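Sugar phosphate isomerase/epimerase (Parabacteroides distasonis, PDB 3L23) binds a magnesium ion in a xylose isomerase-like TIM barrel and is probably an isomerase or epimerase acting on sugars or their phosphates. Local coordinates at residues Ala49-Gly54 and Val59-Phe64; Asp63-Ala68 and Leu73-Ser78; Lys105-Trp110 and Ser150-Ala155. All blocks are in the same frame, centred on the assembly; numbering follows the deposited sequence.

Overall arrangement
Contacts 1 and 2 join helix 61-70 to the barrel sheet, through the loop after strand 45-52 and through strand 74-79, whereas contact 3 lies between two outer helices, 103-119 and 136-155. Their centres are 16 to 18 Å from the centre of the chain. Contacts 1 and 2 are close neighbours, about 10 Å between centres: they share helix 61-70, and strands 45-52 and 74-79 pair side by side. They also touch directly, Val59 CG1 lying 3.8 Å from Met67 CE. The centre of contact 3 is about 19 Å from that of contact 1 and 22 Å from that of contact 2. In contact 3 the Trp110 side chain comes within about 10 Å of that of the magnesium ligand His165.

Contact 1. Residues Ala49-Gly54 and Val59-Phe64; sequences AGYGKG and VPMMDF. With EDO (1,2-ethanediol), chain E.
A backbone hydrogen bond between Gly54 and Met61, backed by the selenomethionine side chain, ties the loop at the C-terminal end of strand 45-52 to the start of helix 61-70. Met61 N donates to Gly54 O over 2.9 Å, and the bond is fairly straight, 160° at the hydrogen. The same oxygen is also approached by the Met61 side chain, with CG 3.3 Å from Gly54 O. This follows from the first torsion, which puts CG between the backbone N and the carbonyl carbon (chi1 70°); from there the chain runs extended and lays Met61 SE 3.9 Å from Gly54 CA.

Pro60 is the N-cap residue, and its O accepts the first turn's bond from Phe64 N. The contact thus closes a short excursion within a beta-alpha unit of the barrel: strand 45-52 turns into the antiparallel pair 55-56 and 59-60 before the helix starts.

Beyond Gly54, Met61 SE reaches the Tyr51 ring at its edge, near the ring plane, 4.3 Å from Tyr51 CE1. The tyrosine hydroxyl hydrogen-bonds Asp116 of helix 103-119, and His117 packs edge-to-face with the ring. An ethanediol molecule, probably from the crystallisation liquor, lies on the CE2 side; it is hydrogen-bonded to Thr113 OG1, and its O1 makes a weak hydrogen bond to Tyr51 OH.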
# COMPACT_ATOMS: atom_id res chain seq x y z
N ALA A 49 5.37 -7.33 0.21
CA ALA A 49 5.88 -6.62 1.36
C ALA A 49 7.18 -7.29 1.64
O ALA A 49 7.41 -8.43 1.19
CB ALA A 49 4.97 -6.74 2.55
N GLY A 50 8.06 -6.61 2.35
CA GLY A 50 9.30 -7.27 2.78
C GLY A 50 10.42 -7.33 1.75
O GLY A 50 11.38 -8.10 1.92
N TYR A 51 10.30 -6.54 0.68
CA TYR A 51 11.41 -6.37 -0.24
C TYR A 51 12.61 -5.70 0.47
O TYR A 51 12.45 -4.75 1.23
CB TYR A 51 11.03 -5.54 -1.47
CG TYR A 51 12.27 -5.00 -2.18
CD1 TYR A 51 12.96 -5.78 -3.10
CD2 TYR A 51 12.77 -3.73 -1.88
CE1 TYR A 51 14.13 -5.31 -3.71
CE2 TYR A 51 13.93 -3.25 -2.50
CZ TYR A 51 14.59 -4.04 -3.41
OH TYR A 51 15.73 -3.61 -4.04
N GLY A 52 13.81 -6.20 0.21
CA GLY A 52 15.01 -5.50 0.61
C GLY A 52 16.23 -6.15 -0.01
O GLY A 52 16.36 -7.35 0.04
N LYS A 53 17.13 -5.33 -0.55
CA LYS A 53 18.38 -5.79 -1.10
C LYS A 53 18.24 -7.03 -2.01
O LYS A 53 18.89 -8.03 -1.81
CB LYS A 53 19.34 -6.05 0.08
CG LYS A 53 19.49 -4.82 1.00
CD LYS A 53 20.48 -5.03 2.15
CE LYS A 53 20.82 -3.67 2.81
NZ LYS A 53 22.07 -3.71 3.63
N GLY A 54 17.37 -6.93 -3.01
CA GLY A 54 17.19 -7.99 -3.99
C GLY A 54 16.51 -9.25 -3.50
O GLY A 54 16.60 -10.29 -4.17
N VAL A 59 13.83 -14.30 0.59
CA VAL A 59 13.92 -15.19 -0.58
C VAL A 59 14.47 -14.38 -1.72
O VAL A 59 13.95 -13.31 -2.00
CB VAL A 59 12.56 -15.72 -0.97
CG1 VAL A 59 12.67 -16.63 -2.21
CG2 VAL A 59 11.91 -16.44 0.18
N PRO A 60 15.54 -14.84 -2.40
CA PRO A 60 16.02 -14.07 -3.55
C PRO A 60 14.86 -13.74 -4.49
O PRO A 60 14.05 -14.62 -4.79
CB PRO A 60 17.04 -14.99 -4.19
CG PRO A 60 17.59 -15.74 -3.05
CD PRO A 60 16.38 -16.04 -2.19
N MSE A 61 14.76 -12.47 -4.86
CA MSE A 61 13.51 -11.96 -5.43
C MSE A 61 13.08 -12.69 -6.72
O MSE A 61 11.90 -12.93 -6.91
CB MSE A 61 13.59 -10.45 -5.65
CG MSE A 61 14.52 -10.04 -6.75
SE MSE A 61 14.66 -8.12 -6.89
CE MSE A 61 15.57 -8.07 -8.61
N MSE A 62 14.02 -13.03 -7.58
CA MSE A 62 13.65 -13.71 -8.81
C MSE A 62 13.18 -15.15 -8.54
O MSE A 62 12.35 -15.68 -9.27
CB MSE A 62 14.80 -13.66 -9.82
CG MSE A 62 15.25 -12.22 -10.19
SE MSE A 62 13.84 -11.07 -10.84
CE MSE A 62 13.48 -12.00 -12.44
N ASP A 63 13.70 -15.79 -7.50
CA ASP A 63 13.22 -17.11 -7.08
C ASP A 63 11.79 -17.05 -6.52
O ASP A 63 10.98 -17.95 -6.74
CB ASP A 63 14.16 -17.73 -6.04
CG ASP A 63 15.54 -18.01 -6.59
OD1 ASP A 63 15.70 -18.21 -7.81
OD2 ASP A 63 16.50 -18.05 -5.80
N PHE A 64 11.49 -16.01 -5.75
CA PHE A 64 10.14 -15.77 -5.27
C PHE A 64 9.19 -15.54 -6.45
O PHE A 64 8.12 -16.14 -6.53
CB PHE A 64 10.09 -14.56 -4.33
CG PHE A 64 8.75 -14.33 -3.70
CD1 PHE A 64 7.76 -13.61 -4.35
CD2 PHE A 64 8.46 -14.81 -2.43
CE1 PHE A 64 6.53 -13.39 -3.78
CE2 PHE A 64 7.23 -14.58 -1.85
CZ PHE A 64 6.25 -13.89 -2.53
C1 EDO E . 17.51 -1.11 -0.93
O1 EDO E . 17.37 -1.12 -2.34
C2 EDO E . 16.46 -2.06 -0.39
O2 EDO E . 16.82 -2.59 0.88

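Contact 2. Residues Asp63-Ala68 and Leu73-Ser78; sequences DFKKMA and LKIISS
Ile75 sends its CD1 methyl from strand 74-79 against Lys65 and Phe64 of helix 61-70, and this apolar packing carries the middle of the contact. The methyl rests on the backbone and the start of the lysine side chain: Ile75 CD1 lies 3.9 Å from Lys65 CA and 4.0 Å from Lys65 CB. Ile75 CD1 is also 4.2 Å from Phe64 CD1, at the ring edge and near the ring plane. Ile75 CG1 stands anti to the carbonyl carbon (chi1 -60°), and the extended step to CD1 gives the branch the length to span from strand to helix. Leu48 of the neighbouring strand 45-52 touches both Phe64 and Ile75. Nearer the turn, Ala68 CB and Leu73 CB meet at 4.3 Å, while Leu73 also packs on Leu35 and Val38 of helix 31-40.

The polar part is one backbone bond: Leu73 N donates to Ala68 O over 2.9 Å, 154° at the hydrogen. Leu73 CB lies 3.3 Å from Ala68 O, flanking the bond with hydrocarbon. Lys65 bends only at its far end (chi4 -74°), and its NZ forms a salt bridge with Glu69, one turn along the helix.

Chemically, then, the tight helix-to-strand return of this beta/alpha barrel is closed by a main-chain bond at the turn and by aliphatic and aromatic carbon further in; the lysine contributes hydrocarbon here and spends its charge on its own helix.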
# COMPACT_ATOMS: atom_id res chain seq x y z
N ASP A 63 13.70 -15.79 -7.50
CA ASP A 63 13.22 -17.11 -7.08
C ASP A 63 11.79 -17.05 -6.52
O ASP A 63 10.98 -17.95 -6.74
CB ASP A 63 14.16 -17.73 -6.04
CG ASP A 63 15.54 -18.01 -6.59
OD1 ASP A 63 15.70 -18.21 -7.81
OD2 ASP A 63 16.50 -18.05 -5.80
N PHE A 64 11.49 -16.01 -5.75
CA PHE A 64 10.14 -15.77 -5.27
C PHE A 64 9.19 -15.54 -6.45
O PHE A 64 8.12 -16.14 -6.53
CB PHE A 64 10.09 -14.56 -4.33
CG PHE A 64 8.75 -14.33 -3.70
CD1 PHE A 64 7.76 -13.61 -4.35
CD2 PHE A 64 8.46 -14.81 -2.43
CE1 PHE A 64 6.53 -13.39 -3.78
CE2 PHE A 64 7.23 -14.58 -1.85
CZ PHE A 64 6.25 -13.89 -2.53
N LYS A 65 9.59 -14.70 -7.39
CA LYS A 65 8.81 -14.45 -8.59
C LYS A 65 8.48 -15.74 -9.33
O LYS A 65 7.33 -15.96 -9.69
CB LYS A 65 9.55 -13.48 -9.50
CG LYS A 65 8.78 -13.08 -10.77
CD LYS A 65 9.64 -12.13 -11.61
CE LYS A 65 8.90 -11.59 -12.85
NZ LYS A 65 8.77 -12.62 -13.89
N LYS A 66 9.47 -16.60 -9.56
CA LYS A 66 9.24 -17.86 -10.23
C LYS A 66 8.27 -18.72 -9.45
O LYS A 66 7.38 -19.33 -10.05
CB LYS A 66 10.56 -18.62 -10.54
CG LYS A 66 10.27 -20.03 -11.18
CD LYS A 66 11.32 -20.67 -11.96
CE LYS A 66 10.80 -22.04 -12.54
NZ LYS A 66 9.47 -21.94 -13.28
N MSE A 67 8.41 -18.81 -8.12
CA MSE A 67 7.49 -19.67 -7.35
C MSE A 67 6.06 -19.14 -7.42
O MSE A 67 5.11 -19.90 -7.53
CB MSE A 67 7.98 -19.86 -5.90
CG MSE A 67 9.23 -20.71 -5.80
SE MSE A 67 9.69 -21.16 -3.96
CE MSE A 67 10.52 -19.48 -3.48
N ALA A 68 5.92 -17.83 -7.36
CA ALA A 68 4.60 -17.19 -7.43
C ALA A 68 3.97 -17.47 -8.80
O ALA A 68 2.81 -17.83 -8.92
CB ALA A 68 4.75 -15.71 -7.21
N LEU A 73 0.18 -17.06 -9.92
CA LEU A 73 0.03 -15.75 -9.36
C LEU A 73 0.88 -14.75 -10.13
O LEU A 73 1.90 -15.12 -10.73
CB LEU A 73 0.46 -15.74 -7.88
CG LEU A 73 -0.28 -16.72 -6.95
CD1 LEU A 73 0.42 -16.81 -5.60
CD2 LEU A 73 -1.74 -16.30 -6.75
N LYS A 74 0.45 -13.49 -10.15
CA LYS A 74 1.24 -12.43 -10.79
C LYS A 74 1.55 -11.35 -9.80
O LYS A 74 0.67 -10.91 -9.08
CB LYS A 74 0.49 -11.81 -11.95
CG LYS A 74 1.38 -10.98 -12.87
N ILE A 75 2.81 -10.91 -9.79
CA ILE A 75 3.23 -9.80 -8.95
C ILE A 75 2.91 -8.49 -9.67
O ILE A 75 3.44 -8.23 -10.76
CB ILE A 75 4.74 -9.88 -8.61
CG1 ILE A 75 5.07 -11.18 -7.85
CG2 ILE A 75 5.19 -8.64 -7.82
CD1 ILE A 75 6.58 -11.40 -7.72
N ILE A 76 2.02 -7.71 -9.07
CA ILE A 76 1.50 -6.46 -9.63
C ILE A 76 2.04 -5.23 -8.91
O ILE A 76 2.22 -4.17 -9.52
CB ILE A 76 -0.05 -6.43 -9.48
CG1 ILE A 76 -0.68 -7.62 -10.21
CG2 ILE A 76 -0.69 -5.09 -9.97
CD1 ILE A 76 -0.30 -7.75 -11.67
N SER A 77 2.29 -5.35 -7.61
CA SER A 77 2.63 -4.21 -6.81
C SER A 77 3.56 -4.60 -5.68
O SER A 77 3.75 -5.79 -5.38
CB SER A 77 1.34 -3.59 -6.26
OG SER A 77 1.56 -2.43 -5.50
N SER A 78 4.19 -3.60 -5.09
CA SER A 78 5.10 -3.81 -3.97
C SER A 78 5.14 -2.61 -3.03
O SER A 78 5.21 -1.48 -3.50
CB SER A 78 6.52 -4.11 -4.49
OG SER A 78 7.47 -4.36 -3.46

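Contact 3. Residues Lys105-Trp110 and Ser150-Ala155; sequences KIMEYW and SDVIKA. With EDO (1,2-ethanediol), chain G.
Val152 faces Met107 and Trp110 of helix 103-119 with both methyls at work. Val152 CG1, set anti to its own backbone N (chi1 171°), lies 3.8 Å from Trp110 C and 3.9 Å from Trp110 CB, and it also nears Met107 O. Val152 CG2 instead meets Met107 SE at 3.8 Å, the two side chains crossing at a slant. The bent chain of Met107 turns its selenium toward this methyl, and it leans as well on Ile145 and Gln148 of the facing helix.

One residue on, Ile153 brings CD1 against the six-membered ring of Trp110, off-centre toward its CE3 rim. This is a CH-pi contact, 4.3 Å from Ile153 CD1 to the Trp110 ring centroid and 28° off the normal; Ile153 CD1 is 3.8 Å from Trp110 CE3. The opposite face of the indole is covered by Tyr109 CD2, so the ring is sandwiched between its neighbour in sequence and the second helix. Replacing Trp110 by an alanine would probably open a gap between these helices, leaving Ile153 CD1 without the ring it rests on.

Further out, Leu125 and Gln127 of strand 124-127 touch the indole, and Phe162 of strand 162-165 backs Ile153. Asp151 forms a salt bridge with Lys210 through OD1. The axes of the two helix segments approach to 9.3 Å at a crossing angle of -27°. Successive helices running in the same sense outside a parallel barrel sheet are as expected for the outer layer of a TIM barrel.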
# COMPACT_ATOMS: atom_id res chain seq x y z
N LYS A 105 20.12 10.45 -0.21
CA LYS A 105 20.00 9.09 0.29
C LYS A 105 18.65 8.51 -0.06
O LYS A 105 18.51 7.34 -0.46
CB LYS A 105 20.21 9.12 1.80
CG LYS A 105 20.66 7.86 2.46
CD LYS A 105 21.75 8.23 3.50
N ILE A 106 17.60 9.31 0.12
CA ILE A 106 16.29 8.85 -0.30
C ILE A 106 16.25 8.53 -1.81
O ILE A 106 15.70 7.49 -2.21
CB ILE A 106 15.19 9.89 0.05
CG1 ILE A 106 15.07 10.03 1.59
CG2 ILE A 106 13.84 9.51 -0.56
CD1 ILE A 106 14.11 11.15 2.03
N MSE A 107 16.83 9.39 -2.64
CA MSE A 107 16.82 9.17 -4.09
C MSE A 107 17.68 7.95 -4.47
O MSE A 107 17.34 7.23 -5.42
CB MSE A 107 17.22 10.43 -4.85
CG MSE A 107 16.24 11.60 -4.61
SE MSE A 107 14.44 11.21 -5.02
CE MSE A 107 13.63 12.34 -3.56
N GLU A 108 18.76 7.71 -3.74
CA GLU A 108 19.60 6.52 -3.92
C GLU A 108 18.80 5.23 -3.65
O GLU A 108 18.92 4.24 -4.38
CB GLU A 108 20.83 6.63 -3.01
CG GLU A 108 21.74 5.40 -2.94
CD GLU A 108 23.01 5.64 -2.12
OE1 GLU A 108 23.34 6.80 -1.78
OE2 GLU A 108 23.71 4.65 -1.82
N TYR A 109 17.98 5.26 -2.60
CA TYR A 109 17.10 4.16 -2.29
C TYR A 109 16.13 3.93 -3.43
O TYR A 109 15.95 2.80 -3.86
CB TYR A 109 16.28 4.43 -1.02
CG TYR A 109 15.32 3.33 -0.74
CD1 TYR A 109 15.71 2.20 -0.03
CD2 TYR A 109 14.03 3.38 -1.21
CE1 TYR A 109 14.85 1.16 0.18
CE2 TYR A 109 13.19 2.37 -1.00
CZ TYR A 109 13.58 1.27 -0.28
OH TYR A 109 12.67 0.24 -0.13
N TRP A 110 15.48 4.99 -3.89
CA TRP A 110 14.47 4.81 -4.93
C TRP A 110 15.08 4.28 -6.24
O TRP A 110 14.49 3.42 -6.89
CB TRP A 110 13.66 6.10 -5.17
CG TRP A 110 12.66 6.32 -4.08
CD1 TRP A 110 12.61 7.36 -3.24
CD2 TRP A 110 11.59 5.43 -3.70
NE1 TRP A 110 11.58 7.20 -2.34
CE2 TRP A 110 10.94 6.02 -2.60
CE3 TRP A 110 11.14 4.19 -4.18
CZ2 TRP A 110 9.83 5.43 -2.00
CZ3 TRP A 110 10.07 3.60 -3.58
CH2 TRP A 110 9.42 4.22 -2.49
N SER A 150 9.22 10.03 -7.85
CA SER A 150 8.53 9.57 -9.04
C SER A 150 9.41 9.67 -10.27
O SER A 150 9.45 8.74 -11.08
CB SER A 150 7.24 10.36 -9.23
OG SER A 150 6.67 10.06 -10.47
N ASP A 151 10.13 10.80 -10.41
CA ASP A 151 11.05 10.99 -11.53
C ASP A 151 12.13 9.91 -11.54
O ASP A 151 12.46 9.36 -12.60
CB ASP A 151 11.75 12.36 -11.47
CG ASP A 151 10.82 13.54 -11.68
OD1 ASP A 151 9.67 13.39 -12.11
OD2 ASP A 151 11.29 14.68 -11.42
N VAL A 152 12.68 9.60 -10.37
CA VAL A 152 13.68 8.54 -10.23
C VAL A 152 13.11 7.16 -10.60
O VAL A 152 13.75 6.40 -11.31
CB VAL A 152 14.25 8.51 -8.79
CG1 VAL A 152 15.11 7.27 -8.58
CG2 VAL A 152 15.01 9.79 -8.53
N ILE A 153 11.91 6.87 -10.13
CA ILE A 153 11.22 5.58 -10.36
C ILE A 153 10.90 5.38 -11.85
O ILE A 153 11.15 4.31 -12.41
CB ILE A 153 9.95 5.50 -9.51
CG1 ILE A 153 10.33 5.45 -8.00
CG2 ILE A 153 9.12 4.29 -9.86
CD1 ILE A 153 9.16 5.72 -7.04
N LYS A 154 10.37 6.42 -12.49
CA LYS A 154 10.04 6.32 -13.93
C LYS A 154 11.27 6.11 -14.79
O LYS A 154 11.21 5.39 -15.80
CB LYS A 154 9.27 7.56 -14.40
CG LYS A 154 7.88 7.71 -13.82
CD LYS A 154 7.07 8.72 -14.59
CE LYS A 154 5.70 8.96 -13.96
NZ LYS A 154 4.84 9.80 -14.84
N ALA A 155 12.38 6.73 -14.39
CA ALA A 155 13.67 6.64 -15.12
C ALA A 155 14.28 5.25 -15.07
O ALA A 155 15.11 4.90 -15.91
CB ALA A 155 14.65 7.66 -14.59
C1 EDO G . 10.26 16.97 -9.53
O1 EDO G . 10.54 17.04 -10.93
C2 EDO G . 9.15 17.96 -9.22
O2 EDO G . 8.01 17.73 -10.05